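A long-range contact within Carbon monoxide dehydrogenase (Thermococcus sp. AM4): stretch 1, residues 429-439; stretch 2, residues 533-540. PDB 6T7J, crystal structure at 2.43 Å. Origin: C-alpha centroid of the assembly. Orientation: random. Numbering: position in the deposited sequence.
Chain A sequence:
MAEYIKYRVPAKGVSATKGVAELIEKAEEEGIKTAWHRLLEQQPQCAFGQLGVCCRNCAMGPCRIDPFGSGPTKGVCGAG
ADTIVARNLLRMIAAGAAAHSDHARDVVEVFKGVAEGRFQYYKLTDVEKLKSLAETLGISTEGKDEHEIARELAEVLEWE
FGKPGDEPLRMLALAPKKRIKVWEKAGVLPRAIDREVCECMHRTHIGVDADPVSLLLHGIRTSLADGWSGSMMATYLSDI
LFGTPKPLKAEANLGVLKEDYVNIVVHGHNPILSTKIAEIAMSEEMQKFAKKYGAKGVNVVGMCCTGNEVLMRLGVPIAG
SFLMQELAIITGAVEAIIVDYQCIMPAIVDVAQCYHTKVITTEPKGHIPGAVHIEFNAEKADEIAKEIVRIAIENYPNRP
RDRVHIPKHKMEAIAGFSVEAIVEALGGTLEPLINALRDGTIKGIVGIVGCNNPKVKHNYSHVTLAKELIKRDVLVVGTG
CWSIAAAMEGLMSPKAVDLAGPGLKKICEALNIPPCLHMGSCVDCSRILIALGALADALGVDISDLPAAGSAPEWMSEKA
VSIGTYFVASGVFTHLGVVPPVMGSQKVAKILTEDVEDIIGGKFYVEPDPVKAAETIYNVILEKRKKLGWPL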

# COMPACT_ATOMS: atom_id res chain seq x y z
N THR A 429 1.35 -37.91 19.05
CA THR A 429 1.15 -38.31 17.67
C THR A 429 -0.20 -37.79 17.18
O THR A 429 -1.12 -37.54 17.97
CB THR A 429 1.22 -39.83 17.50
OG1 THR A 429 1.24 -40.17 16.11
CG2 THR A 429 0.03 -40.51 18.17
N LEU A 430 -0.32 -37.62 15.86
CA LEU A 430 -1.57 -37.19 15.25
C LEU A 430 -2.55 -38.33 15.03
O LEU A 430 -3.66 -38.09 14.55
CB LEU A 430 -1.30 -36.50 13.91
CG LEU A 430 -0.68 -35.10 13.90
CD1 LEU A 430 -0.76 -34.51 12.50
CD2 LEU A 430 -1.36 -34.18 14.91
N GLU A 431 -2.17 -39.56 15.38
CA GLU A 431 -2.96 -40.72 14.98
C GLU A 431 -4.36 -40.78 15.59
O GLU A 431 -5.30 -41.14 14.87
CB GLU A 431 -2.19 -42.01 15.29
CG GLU A 431 -2.78 -43.25 14.66
CD GLU A 431 -2.03 -44.52 15.04
OE1 GLU A 431 -0.89 -44.70 14.56
OE2 GLU A 431 -2.59 -45.33 15.81
N PRO A 432 -4.58 -40.49 16.89
CA PRO A 432 -5.95 -40.61 17.42
C PRO A 432 -6.96 -39.70 16.75
O PRO A 432 -8.07 -40.15 16.43
CB PRO A 432 -5.78 -40.28 18.91
CG PRO A 432 -4.42 -39.68 19.05
CD PRO A 432 -3.60 -40.27 17.96
N LEU A 433 -6.62 -38.42 16.52
CA LEU A 433 -7.57 -37.54 15.84
C LEU A 433 -7.77 -37.93 14.39
O LEU A 433 -8.88 -37.79 13.85
CB LEU A 433 -7.11 -36.08 15.94
CG LEU A 433 -8.01 -35.08 15.22
CD1 LEU A 433 -8.44 -33.95 16.14
CD2 LEU A 433 -7.33 -34.54 13.98
N ILE A 434 -6.72 -38.43 13.72
CA ILE A 434 -6.88 -38.91 12.36
C ILE A 434 -7.83 -40.10 12.32
O ILE A 434 -8.68 -40.21 11.43
CB ILE A 434 -5.50 -39.27 11.77
CG1 ILE A 434 -4.74 -37.99 11.42
CG2 ILE A 434 -5.65 -40.16 10.55
CD1 ILE A 434 -3.61 -38.20 10.45
N ASN A 435 -7.72 -41.00 13.30
CA ASN A 435 -8.65 -42.12 13.39
C ASN A 435 -10.07 -41.64 13.66
O ASN A 435 -11.03 -42.18 13.12
CB ASN A 435 -8.20 -43.09 14.49
CG ASN A 435 -6.84 -43.70 14.21
OD1 ASN A 435 -6.02 -43.85 15.12
ND2 ASN A 435 -6.59 -44.05 12.95
N ALA A 436 -10.21 -40.62 14.51
CA ALA A 436 -11.53 -40.06 14.79
C ALA A 436 -12.14 -39.43 13.54
O ALA A 436 -13.37 -39.47 13.35
CB ALA A 436 -11.46 -39.04 15.92
N LEU A 437 -11.31 -38.81 12.70
CA LEU A 437 -11.82 -38.25 11.45
C LEU A 437 -12.18 -39.35 10.46
O LEU A 437 -13.18 -39.23 9.73
CB LEU A 437 -10.78 -37.31 10.84
CG LEU A 437 -10.53 -35.97 11.54
CD1 LEU A 437 -9.25 -35.33 11.02
CD2 LEU A 437 -11.71 -35.03 11.36
N ARG A 438 -11.39 -40.42 10.42
CA ARG A 438 -11.66 -41.51 9.48
C ARG A 438 -12.91 -42.29 9.88
O ARG A 438 -13.67 -42.73 9.01
CB ARG A 438 -10.46 -42.44 9.40
CG ARG A 438 -9.50 -42.12 8.27
CD ARG A 438 -8.69 -43.33 7.86
NE ARG A 438 -7.77 -43.74 8.92
CZ ARG A 438 -6.50 -43.34 9.01
NH1 ARG A 438 -6.00 -42.52 8.09
NH2 ARG A 438 -5.74 -43.76 10.01
N ASP A 439 -13.14 -42.47 11.18
CA ASP A 439 -14.32 -43.20 11.64
C ASP A 439 -15.60 -42.43 11.37
O ASP A 439 -16.64 -43.04 11.10
CB ASP A 439 -14.21 -43.48 13.14
CG ASP A 439 -13.16 -44.51 13.47
OD1 ASP A 439 -12.59 -45.10 12.54
OD2 ASP A 439 -12.90 -44.72 14.68
N GLY A 533 -1.82 -28.31 7.63
CA GLY A 533 -0.64 -28.76 6.91
C GLY A 533 -0.11 -30.07 7.44
O GLY A 533 0.30 -30.95 6.67
N ALA A 534 -0.13 -30.24 8.76
CA ALA A 534 0.25 -31.52 9.34
C ALA A 534 -0.73 -32.61 8.93
O ALA A 534 -0.33 -33.66 8.40
CB ALA A 534 0.33 -31.41 10.87
N LEU A 535 -2.03 -32.36 9.12
CA LEU A 535 -3.05 -33.35 8.80
C LEU A 535 -2.92 -33.82 7.36
O LEU A 535 -2.72 -35.01 7.09
CB LEU A 535 -4.44 -32.77 9.05
CG LEU A 535 -4.99 -32.84 10.47
CD1 LEU A 535 -6.51 -32.77 10.43
CD2 LEU A 535 -4.53 -34.11 11.17
N ALA A 536 -2.99 -32.87 6.42
CA ALA A 536 -2.84 -33.19 5.01
C ALA A 536 -1.57 -34.00 4.75
O ALA A 536 -1.58 -34.94 3.95
CB ALA A 536 -2.83 -31.90 4.19
N ASP A 537 -0.48 -33.67 5.45
CA ASP A 537 0.76 -34.40 5.21
C ASP A 537 0.71 -35.79 5.82
O ASP A 537 1.24 -36.75 5.24
CB ASP A 537 1.95 -33.61 5.76
CG ASP A 537 2.64 -32.78 4.70
OD1 ASP A 537 2.43 -33.06 3.50
OD2 ASP A 537 3.39 -31.85 5.06
N ALA A 538 0.07 -35.94 6.98
CA ALA A 538 -0.01 -37.25 7.61
C ALA A 538 -0.84 -38.22 6.78
O ALA A 538 -0.55 -39.42 6.76
CB ALA A 538 -0.57 -37.12 9.02
N LEU A 539 -1.86 -37.71 6.09
CA LEU A 539 -2.75 -38.54 5.29
C LEU A 539 -2.28 -38.68 3.84
O LEU A 539 -2.98 -39.32 3.05
CB LEU A 539 -4.17 -37.96 5.33
CG LEU A 539 -4.81 -37.88 6.72
CD1 LEU A 539 -5.79 -36.72 6.81
CD2 LEU A 539 -5.50 -39.18 7.08
N GLY A 540 -1.13 -38.10 3.48
CA GLY A 540 -0.65 -38.15 2.12
C GLY A 540 -1.57 -37.42 1.16
O GLY A 540 -1.89 -37.91 0.08

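Two stretches, far apart in sequence, meet here mainly through side chains, of two helices and the residues flanking them. Helix 431-439 crosses helix 533-538 at 74°, and the contact is a modest one: 345 Å² is buried, both sides summed, and no hydrogen bond joins the stretches. The backbones come nearest at Ile434 and Leu535, whose CA atoms lie 7.6 Å apart. The first rule is that shape and apolar surface do the holding, while each backbone satisfies its own helical hydrogen bonds.

The apolar packing follows helical periodicity. On the first stretch Leu430, Ile434 and Leu437 recur at intervals of four and three, so their CA-to-CB bonds all point toward the partner; Leu433 points sideways but its end bends nearer. Leu535 is the hub of the opposing set and has the largest covered area of any residue in the contact. Its CD2 lies 4.0 Å from Leu430 CD1, 4.0 Å from Leu433 CD2 and 3.9 Å from Ile434 CG1, and its CD1 meets Leu437 CD1 at 3.8 Å. The CA-to-CB bond of Leu535 runs sideways, and the m, t rotamer carries its methyls into the partner's surface. A long, branched side chain suits this position because it can touch four residues of the other stretch at once.

Ile434 is the counterpart on the first helix, buried and also in an m, t rotamer. Its CG2 sits 3.6 Å from Leu539 CD2, and its CD1 reaches 3.5 Å from Ala538 CB. With CG1 against Leu535, the beta-branched side chain spreads its carbons over three neighbours, a good use of isoleucine near the closest approach of the backbones.

The alanines supply the complementary rule: a small residue gives a large one somewhere to lie. Ala534 and Ala538 are one helical turn apart, linked by the bond from Ala538 N to Ala534 O at 2.7 Å, and both point toward the first stretch. Leu430 CD1 rests 3.7 Å from Ala534 CB and 4.4 Å from Ala538 CB, while also touching Leu535. Ala536, by contrast, points away and takes no part.

At the other end of the patch, Leu539 combines apolar packing with a polar neighbour. Its CA-to-CB bond is sideways, but its end comes nearer, placing CD2 3.5 Å from Arg438 NH1 as well as against Ile434. The methyl meets the guanidinium obliquely; a methyl offers no hydrogen bond, so this is van der Waals contact. Arginine suits this partly exposed margin because its length brings the guanidinium to the leucine methyl at the edge of the patch.

Backbone bonds keep these side chains in register. Ile434 N bonds to Leu430 O at 3.2 Å and Arg438 N to Ile434 O at 2.9 Å, spacing three contact residues by successive turns. Just beyond Leu539, Gly540 ends the second helix in a Schellman motif; its positive phi, 64°, is a conformation that favours glycine.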